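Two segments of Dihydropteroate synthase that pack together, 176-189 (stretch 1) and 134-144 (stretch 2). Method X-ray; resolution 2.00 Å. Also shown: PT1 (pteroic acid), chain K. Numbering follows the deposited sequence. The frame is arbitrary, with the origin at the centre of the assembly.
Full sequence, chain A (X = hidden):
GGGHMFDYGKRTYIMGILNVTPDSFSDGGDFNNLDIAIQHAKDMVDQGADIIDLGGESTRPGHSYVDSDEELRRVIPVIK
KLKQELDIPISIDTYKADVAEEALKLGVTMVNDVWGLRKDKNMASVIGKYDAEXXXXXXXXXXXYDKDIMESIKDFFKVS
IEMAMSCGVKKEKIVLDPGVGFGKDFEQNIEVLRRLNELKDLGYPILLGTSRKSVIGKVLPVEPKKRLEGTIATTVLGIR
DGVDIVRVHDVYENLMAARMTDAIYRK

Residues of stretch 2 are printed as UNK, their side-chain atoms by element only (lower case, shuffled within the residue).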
ATOM      1  N   LEU A 176      -8.435  -2.140 -20.482  1.00 28.10           N
ATOM      2  CA  LEU A 176      -7.184  -2.855 -20.757  1.00 29.25           C
ATOM      3  C   LEU A 176      -6.485  -3.284 -19.459  1.00 32.64           C
ATOM      4  O   LEU A 176      -6.539  -2.603 -18.436  1.00 31.63           O
ATOM      5  CB  LEU A 176      -6.243  -1.953 -21.559  1.00 31.47           C
ATOM      6  CG  LEU A 176      -6.835  -1.225 -22.765  1.00 33.49           C
ATOM      7  CD1 LEU A 176      -5.783  -0.321 -23.396  1.00 31.36           C
ATOM      8  CD2 LEU A 176      -7.367  -2.204 -23.799  1.00 32.36           C
ATOM      9  N   ASP A 177      -5.733  -4.373 -19.553  1.00 25.69           N
ATOM     10  CA  ASP A 177      -5.078  -4.962 -18.438  1.00 26.91           C
ATOM     11  C   ASP A 177      -3.748  -5.537 -18.930  1.00 31.26           C
ATOM     12  O   ASP A 177      -3.749  -6.279 -19.907  1.00 29.67           O
ATOM     13  CB  ASP A 177      -5.940  -6.069 -17.826  1.00 28.16           C
ATOM     14  CG  ASP A 177      -5.327  -6.832 -16.665  1.00 26.58           C
ATOM     15  OD1 ASP A 177      -4.083  -6.810 -16.537  1.00 29.17           O
ATOM     16  OD2 ASP A 177      -6.103  -7.467 -15.916  1.00 32.15           O
ATOM     17  N   PRO A 178      -2.642  -5.217 -18.245  1.00 31.48           N
ATOM     18  CA  PRO A 178      -1.322  -5.575 -18.753  1.00 28.97           C
ATOM     19  C   PRO A 178      -0.946  -7.034 -18.503  1.00 29.29           C
ATOM     20  O   PRO A 178       0.103  -7.499 -18.995  1.00 30.17           O
ATOM     21  CB  PRO A 178      -0.363  -4.686 -17.958  1.00 30.17           C
ATOM     22  CG  PRO A 178      -1.078  -4.577 -16.641  1.00 30.63           C
ATOM     23  CD  PRO A 178      -2.510  -4.342 -17.078  1.00 32.20           C
ATOM     24  N   GLY A 179      -1.737  -7.729 -17.702  1.00 30.37           N
ATOM     25  CA  GLY A 179      -1.555  -9.181 -17.618  1.00 28.74           C
ATOM     26  C   GLY A 179      -0.336  -9.552 -16.802  1.00 31.43           C
ATOM     27  O   GLY A 179       0.522 -10.327 -17.228  1.00 28.64           O
ATOM     28  N   VAL A 180      -0.315  -9.074 -15.563  1.00 31.98           N
ATOM     29  CA  VAL A 180       0.782  -9.437 -14.662  1.00 32.13           C
ATOM     30  C   VAL A 180       0.765 -10.956 -14.475  1.00 28.75           C
ATOM     31  O   VAL A 180      -0.243 -11.532 -14.144  1.00 27.58           O
ATOM     32  CB  VAL A 180       0.712  -8.698 -13.306  1.00 31.03           C
ATOM     33  CG1 VAL A 180       1.755  -9.197 -12.311  1.00 32.53           C
ATOM     34  CG2 VAL A 180       0.858  -7.191 -13.485  1.00 30.69           C
ATOM     35  N   GLY A 181       1.917 -11.592 -14.629  1.00 31.71           N
ATOM     36  CA  GLY A 181       1.984 -13.012 -14.405  1.00 32.54           C
ATOM     37  C   GLY A 181       1.751 -13.837 -15.666  1.00 32.49           C
ATOM     38  O   GLY A 181       1.832 -15.074 -15.603  1.00 34.15           O
ATOM     39  N   PHE A 182       1.495 -13.199 -16.797  1.00 30.87           N
ATOM     40  CA  PHE A 182       1.163 -13.925 -18.020  1.00 30.57           C
ATOM     41  C   PHE A 182       2.183 -13.583 -19.099  1.00 30.89           C
ATOM     42  O   PHE A 182       2.296 -12.420 -19.519  1.00 30.89           O
ATOM     43  CB  PHE A 182      -0.213 -13.524 -18.549  1.00 31.54           C
ATOM     44  CG  PHE A 182      -1.410 -13.918 -17.722  1.00 34.14           C
ATOM     45  CD1 PHE A 182      -1.944 -13.038 -16.793  1.00 28.76           C
ATOM     46  CD2 PHE A 182      -2.071 -15.117 -17.948  1.00 31.58           C
ATOM     47  CE1 PHE A 182      -3.085 -13.370 -16.075  1.00 33.06           C
ATOM     48  CE2 PHE A 182      -3.198 -15.458 -17.215  1.00 32.92           C
ATOM     49  CZ  PHE A 182      -3.718 -14.572 -16.293  1.00 32.64           C
ATOM     50  N   GLY A 183       2.967 -14.572 -19.516  1.00 28.13           N
ATOM     51  CA  GLY A 183       3.948 -14.295 -20.557  1.00 28.12           C
ATOM     52  C   GLY A 183       5.069 -13.370 -20.115  1.00 30.13           C
ATOM     53  O   GLY A 183       5.658 -12.635 -20.931  1.00 34.10           O
ATOM     54  N   LYS A 184       5.381 -13.425 -18.829  1.00 33.20           N
ATOM     55  CA  LYS A 184       6.272 -12.468 -18.201  1.00 32.59           C
ATOM     56  C   LYS A 184       6.938 -13.145 -17.012  1.00 29.84           C
ATOM     57  O   LYS A 184       6.260 -13.704 -16.176  1.00 36.58           O
ATOM     58  CB  LYS A 184       5.537 -11.219 -17.711  1.00 30.60           C
ATOM     59  CG  LYS A 184       4.829 -10.431 -18.806  1.00 31.58           C
ATOM     60  CD  LYS A 184       3.902  -9.359 -18.228  1.00 29.84           C
ATOM     61  CE  LYS A 184       3.025  -8.701 -19.264  1.00 28.62           C
ATOM     62  NZ  LYS A 184       1.893  -9.581 -19.652  1.00 31.94           N
ATOM     63  N   ASP A 185       8.252 -13.021 -16.917  1.00 30.65           N
ATOM     64  CA  ASP A 185       8.970 -13.457 -15.719  1.00 33.22           C
ATOM     65  C   ASP A 185       9.010 -12.327 -14.679  1.00 30.86           C
ATOM     66  O   ASP A 185       8.451 -11.238 -14.868  1.00 33.13           O
ATOM     67  CB  ASP A 185      10.382 -13.947 -16.053  1.00 32.60           C
ATOM     68  CG  ASP A 185      11.301 -12.894 -16.632  1.00 38.12           C
ATOM     69  OD1 ASP A 185      11.061 -11.654 -16.471  1.00 38.06           O
ATOM     70  OD2 ASP A 185      12.256 -13.339 -17.278  1.00 42.39           O
ATOM     71  N   PHE A 186       9.697 -12.628 -13.587  1.00 38.70           N
ATOM     72  CA  PHE A 186       9.745 -11.771 -12.408  1.00 39.53           C
ATOM     73  C   PHE A 186      10.132 -10.343 -12.795  1.00 38.07           C
ATOM     74  O   PHE A 186       9.403  -9.380 -12.532  1.00 32.48           O
ATOM     75  CB  PHE A 186      10.698 -12.330 -11.349  1.00 39.19           C
ATOM     76  CG  PHE A 186      10.853 -11.394 -10.178  1.00 41.56           C
ATOM     77  CD1 PHE A 186       9.799 -11.200  -9.293  1.00 39.41           C
ATOM     78  CD2 PHE A 186      12.000 -10.630 -10.037  1.00 38.65           C
ATOM     79  CE1 PHE A 186       9.910 -10.299  -8.250  1.00 42.92           C
ATOM     80  CE2 PHE A 186      12.117  -9.750  -8.975  1.00 41.11           C
ATOM     81  CZ  PHE A 186      11.074  -9.576  -8.099  1.00 43.30           C
ATOM     82  N   GLU A 187      11.236 -10.242 -13.507  1.00 38.72           N
ATOM     83  CA  GLU A 187      11.798  -8.946 -13.833  1.00 43.34           C
ATOM     84  C   GLU A 187      10.858  -8.171 -14.756  1.00 37.44           C
ATOM     85  O   GLU A 187      10.797  -6.941 -14.719  1.00 35.19           O
ATOM     86  CB  GLU A 187      13.189  -9.136 -14.443  1.00 44.33           C
ATOM     87  CG  GLU A 187      14.253  -9.210 -13.367  1.00 61.54           C
ATOM     88  CD  GLU A 187      15.509  -9.992 -13.702  1.00 87.08           C
ATOM     89  OE1 GLU A 187      15.638 -10.457 -14.855  1.00104.89           O
ATOM     90  OE2 GLU A 187      16.358 -10.134 -12.796  1.00102.51           O
ATOM     91  N   GLN A 188      10.200  -8.895 -15.647  1.00 35.49           N
ATOM     92  CA  GLN A 188       9.331  -8.242 -16.607  1.00 33.64           C
ATOM     93  C   GLN A 188       8.074  -7.772 -15.867  1.00 31.59           C
ATOM     94  O   GLN A 188       7.557  -6.694 -16.154  1.00 29.39           O
ATOM     95  CB  GLN A 188       8.987  -9.188 -17.755  1.00 36.88           C
ATOM     96  CG  GLN A 188      10.199  -9.548 -18.608  1.00 37.83           C
ATOM     97  CD  GLN A 188      10.026 -10.784 -19.462  1.00 36.80           C
ATOM     98  OE1 GLN A 188       9.296 -11.709 -19.124  1.00 35.54           O
ATOM     99  NE2 GLN A 188      10.715 -10.810 -20.590  1.00 33.20           N
ATOM    100  N   ASN A 189       7.602  -8.595 -14.941  1.00 28.84           N
ATOM    101  CA  ASN A 189       6.423  -8.219 -14.155  1.00 32.24           C
ATOM    102  C   ASN A 189       6.709  -6.945 -13.349  1.00 32.53           C
ATOM    103  O   ASN A 189       5.881  -5.995 -13.324  1.00 32.76           O
ATOM    104  CB  ASN A 189       6.003  -9.360 -13.232  1.00 32.88           C
ATOM    105  CG  ASN A 189       5.266 -10.461 -13.962  1.00 31.23           C
ATOM    106  OD1 ASN A 189       4.404 -10.167 -14.782  1.00 32.44           O
ATOM    107  ND2 ASN A 189       5.618 -11.707 -13.686  1.00 29.10           N
ATOM    108  N   UNK A 134     -15.799  -5.344 -22.131  1.00 28.55           N
ATOM    109  CA  UNK A 134     -14.747  -6.333 -22.197  1.00 29.96           C
ATOM    110  C   UNK A 134     -13.469  -5.783 -21.547  1.00 30.79           C
ATOM    111  O   UNK A 134     -13.067  -4.627 -21.732  1.00 31.84           O
ATOM    112  c   UNK A 134     -14.272  -5.624 -24.596  1.00 32.92           C
ATOM    113  c   UNK A 134     -14.506  -6.784 -23.648  1.00 31.25           C
ATOM    114  c   UNK A 134     -13.366  -7.789 -23.768  1.00 31.82           C
ATOM    115  N   UNK A 135     -12.811  -6.680 -20.828  1.00 30.41           N
ATOM    116  CA  UNK A 135     -11.472  -6.477 -20.418  1.00 30.68           C
ATOM    117  C   UNK A 135     -10.560  -7.254 -21.362  1.00 29.14           C
ATOM    118  O   UNK A 135     -10.576  -8.476 -21.391  1.00 28.03           O
ATOM    119  s   UNK A 135      -9.529  -6.707 -18.414  1.00 34.20           S
ATOM    120  c   UNK A 135     -11.243  -6.919 -18.976  1.00 33.59           C
ATOM    121  N   UNK A 136      -9.697  -6.500 -22.017  1.00 30.36           N
ATOM    122  CA  UNK A 136      -8.708  -7.043 -22.920  1.00 28.87           C
ATOM    123  C   UNK A 136      -7.375  -7.109 -22.188  1.00 28.16           C
ATOM    124  O   UNK A 136      -6.732  -6.096 -21.968  1.00 29.84           O
ATOM    125  c   UNK A 136      -8.549  -6.163 -24.173  1.00 27.89           C
ATOM    126  c   UNK A 136      -9.866  -6.018 -24.931  1.00 31.11           C
ATOM    127  c   UNK A 136      -7.432  -6.697 -25.059  1.00 29.22           C
ATOM    128  c   UNK A 136      -9.754  -5.160 -26.180  1.00 34.86           C
ATOM    129  N   UNK A 137      -6.949  -8.314 -21.897  1.00 26.55           N
ATOM    130  CA  UNK A 137      -5.767  -8.511 -21.143  1.00 28.65           C
ATOM    131  C   UNK A 137      -4.630  -8.963 -22.066  1.00 31.65           C
ATOM    132  O   UNK A 137      -4.855  -9.779 -22.934  1.00 29.13           O
ATOM    133  s   UNK A 137      -4.859 -11.026 -17.956  1.00 30.10           S
ATOM    134  c   UNK A 137      -3.908 -12.162 -18.969  1.00 28.36           C
ATOM    135  c   UNK A 137      -4.886  -9.589 -19.023  1.00 30.28           C
ATOM    136  c   UNK A 137      -5.988  -9.573 -20.066  1.00 30.56           C
ATOM    137  N   UNK A 138      -3.437  -8.428 -21.840  1.00 29.52           N
ATOM    138  CA  UNK A 138      -2.240  -8.816 -22.565  1.00 28.80           C
ATOM    139  C   UNK A 138      -1.811 -10.211 -22.117  1.00 28.29           C
ATOM    140  O   UNK A 138      -1.718 -10.466 -20.917  1.00 28.91           O
ATOM    141  c   UNK A 138       0.189  -8.312 -22.946  1.00 30.80           C
ATOM    142  n   UNK A 138       1.815  -8.920 -24.285  1.00 28.58           N
ATOM    143  n   UNK A 138       1.158  -8.993 -22.230  1.00 28.34           N
ATOM    144  c   UNK A 138      -1.085  -7.827 -22.335  1.00 31.91           C
ATOM    145  c   UNK A 138       0.604  -8.291 -24.230  1.00 30.33           C
ATOM    146  c   UNK A 138       2.131  -9.339 -23.050  1.00 31.56           C
ATOM    147  N   UNK A 139      -1.431 -11.080 -23.052  1.00 28.10           N
ATOM    148  CA  UNK A 139      -0.972 -12.429 -22.682  1.00 26.86           C
ATOM    149  C   UNK A 139      -0.139 -12.972 -23.839  1.00 26.80           C
ATOM    150  O   UNK A 139      -0.367 -12.560 -24.948  1.00 27.56           O
ATOM    151  n   UNK A 139      -2.923 -15.361 -21.380  1.00 29.43           N
ATOM    152  c   UNK A 139      -2.172 -13.364 -22.470  1.00 28.94           C
ATOM    153  o   UNK A 139      -0.709 -15.042 -21.564  1.00 28.48           O
ATOM    154  c   UNK A 139      -1.868 -14.675 -21.784  1.00 31.20           C
ATOM    155  N   UNK A 140       0.785 -13.883 -23.581  1.00 28.77           N
ATOM    156  CA  UNK A 140       1.495 -14.560 -24.641  1.00 29.13           C
ATOM    157  C   UNK A 140       2.096 -15.828 -24.037  1.00 34.04           C
ATOM    158  O   UNK A 140       2.184 -15.970 -22.793  1.00 32.65           O
ATOM    159  n   UNK A 140       6.162 -13.078 -24.511  1.00 36.72           N
ATOM    160  o   UNK A 140       4.799 -11.909 -25.872  1.00 32.18           O
ATOM    161  c   UNK A 140       4.966 -12.743 -24.982  1.00 34.50           C
ATOM    162  c   UNK A 140       2.588 -13.689 -25.262  1.00 33.71           C
ATOM    163  c   UNK A 140       3.792 -13.448 -24.344  1.00 37.72           C
ATOM    164  N   UNK A 141       2.535 -16.736 -24.894  1.00 33.26           N
ATOM    165  CA  UNK A 141       3.269 -17.867 -24.311  1.00 38.74           C
ATOM    166  C   UNK A 141       4.763 -17.565 -24.277  1.00 37.58           C
ATOM    167  O   UNK A 141       5.305 -16.994 -25.211  1.00 38.97           O
ATOM    168  c   UNK A 141       1.657 -19.746 -24.801  1.00 47.38           C
ATOM    169  o   UNK A 141       1.186 -20.427 -25.706  1.00 54.01           O
ATOM    170  c   UNK A 141       3.045 -19.186 -25.045  1.00 45.82           C
ATOM    171  o   UNK A 141       1.019 -19.409 -23.763  1.00 52.69           O
ATOM    172  N   UNK A 142       5.384 -17.997 -23.181  1.00 41.70           N
ATOM    173  CA  UNK A 142       6.761 -17.691 -22.888  1.00 42.38           C
ATOM    174  C   UNK A 142       6.983 -16.208 -22.632  1.00 43.36           C
ATOM    175  O   UNK A 142       6.058 -15.364 -22.671  1.00 36.27           O
ATOM    176  N   UNK A 143       8.264 -15.911 -22.455  1.00 41.32           N
ATOM    177  CA  UNK A 143       8.689 -14.638 -21.893  1.00 47.05           C
ATOM    178  C   UNK A 143       9.638 -13.895 -22.839  1.00 47.28           C
ATOM    179  O   UNK A 143      10.412 -13.065 -22.366  1.00 49.06           O
ATOM    180  c   UNK A 143       8.420 -15.517 -19.528  1.00 49.27           C
ATOM    181  o   UNK A 143      10.500 -15.669 -20.750  1.00 47.07           O
ATOM    182  c   UNK A 143       9.347 -14.856 -20.527  1.00 46.82           C
ATOM    183  N   UNK A 144       9.542 -14.104 -24.150  1.00 49.25           N
ATOM    184  CA  UNK A 144      10.461 -13.426 -25.056  1.00 44.66           C
ATOM    185  C   UNK A 144       9.778 -12.198 -25.665  1.00 40.17           C
ATOM    186  O   UNK A 144       8.632 -12.216 -26.065  1.00 38.48           O
ATOM    187  o   UNK A 144      11.577 -13.064 -28.099  1.00 60.46           O
ATOM    188  c   UNK A 144      11.027 -14.332 -26.150  1.00 51.01           C
ATOM    189  n   UNK A 144      13.189 -13.313 -26.561  1.00 56.14           N
ATOM    190  c   UNK A 144      11.973 -13.549 -27.038  1.00 61.24           C
TER
HETATM  191  C2  PT1 K 310      -5.548 -10.747 -14.249  1.00 26.79           C
HETATM  192  C3  PT1 K 310      -5.977 -12.113 -14.001  1.00 29.36           C
HETATM  193  C5  PT1 K 310      -7.300 -12.434 -14.540  1.00 27.84           C
HETATM  194  N6  PT1 K 310      -5.271 -13.050 -13.316  1.00 31.44           N
HETATM  195  C7  PT1 K 310      -7.507 -10.266 -15.425  1.00 32.60           C
HETATM  196  N9  PT1 K 310      -7.967 -11.509 -15.230  1.00 31.81           N
HETATM  197  C10 PT1 K 310      -5.767 -14.288 -13.163  1.00 29.42           C
HETATM  198  N11 PT1 K 310      -8.232  -9.356 -16.101  1.00 31.28           N
HETATM  199  C12 PT1 K 310      -7.014 -14.614 -13.712  1.00 29.46           C
HETATM  200  C21 PT1 K 310       1.321 -16.440 -10.767  1.00 35.54           C
HETATM  201  O22 PT1 K 310       2.345 -16.058 -11.355  1.00 40.08           O
HETATM  202  O1  PT1 K 310      -4.359 -10.305 -13.811  1.00 32.81           O
HETATM  203  N4  PT1 K 310      -6.301  -9.888 -14.966  1.00 33.57           N
HETATM  204  N8  PT1 K 310      -7.767 -13.685 -14.346  1.00 31.94           N
HETATM  205  C13 PT1 K 310      -4.949 -15.330 -12.429  1.00 32.92           C
HETATM  206  N14 PT1 K 310      -3.703 -15.519 -13.162  1.00 29.63           N
HETATM  207  C15 PT1 K 310      -2.529 -15.799 -12.556  1.00 31.22           C
HETATM  208  C16 PT1 K 310      -2.446 -16.219 -11.223  1.00 30.57           C
HETATM  209  C17 PT1 K 310      -1.359 -15.598 -13.277  1.00 31.53           C
HETATM  210  C18 PT1 K 310      -1.196 -16.462 -10.659  1.00 34.52           C
HETATM  211  C19 PT1 K 310      -0.108 -15.835 -12.714  1.00 31.87           C
HETATM  212  C20 PT1 K 310      -0.028 -16.257 -11.397  1.00 34.78           C
HETATM  213  O23 PT1 K 310       1.416 -16.916  -9.634  1.00 33.18           O

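Position 134 carries three carbons, one bearing the other two; they make no contact with stretch 1. A branched three-carbon side chain is Val 134.

Position 135 has one carbon, then sulfur, the sulfur 3.7 Å from CB of Asp 177. That is Cys 135.

Position 136 has four carbons forked at the first, one arm two carbons long. Its CB lies 4.1 Å from Leu 176 CD2, on the same face of the sheet, and its O accepts from Asp 177 N at 3.1 Å, with an N-H...O angle of 141°. This is Ile 136.

Position 137 is an unbranched chain of two carbons, sulfur and carbon, sharing the other face with Asp 177. The terminal carbon sits 3.2 Å from the centroid of the Phe 182 ring, 17° off the normal, a CH-pi contact over one face; PT1 C17 covers the opposite face. The chain is Met 137, the terminal carbon its CE.

Position 138 shows one carbon followed by a five-membered ring of three carbons and two nitrogens. Lys 184 NZ donates to a ring nitrogen at 2.7 Å, approaching the ring at its edge, near its plane. The backbone N donates to Asp 177 O at 2.9 Å and 163°. The residue is His 138, the accepting nitrogen ND1.

Position 139 has two carbons, the second bearing one oxygen and one nitrogen; the oxygen approaches Phe 182 CB at 3.4 Å. This is Asn 139.

Position 140 has three carbons, the third bearing oxygen and nitrogen. An ideal CB on Gly 183 would lie 2.6 Å from the second carbon, a clash. This is Gln 140, whose NE2 donates to O of 142 at 2.9 Å and to O of 144 at 3.0 Å, bracing the loop from within.

Position 141 has two carbons, the second bearing two oxygens, without contact to stretch 1: Asp 141.

Position 142 has no side-chain atoms and a phi of 66°; its O is 3.2 Å from Gly 183 CA. This is Gly 142.

Position 143 has one carbon carrying an oxygen and a carbon. Its O accepts from Gln 188 NE2 at 2.9 Å and 176°. This is Thr 143.

Position 144 has two carbons and two further atoms, oxygen and nitrogen, on the second; the side chain makes no contact with stretch 1. This is Asn 144.

The contact, burying 719 Å² in total, begins as a short parallel pairing, Leu 176 with Ile 136 and Asp 177 with Met 137. Beyond it, Lys 184 NZ ties His 138 to Pro 178 O, Gly 179 O and Phe 182 O (2.8, 2.9 and 2.9 Å), linking stretch 2 to Pro 178 and to the type II turn from Gly 179 to Phe 182. Close backbone packing at Gly 183 and the Gln 188 bond hold the far end.

Stretch 2 (134-144) VCIMHNQDGTN
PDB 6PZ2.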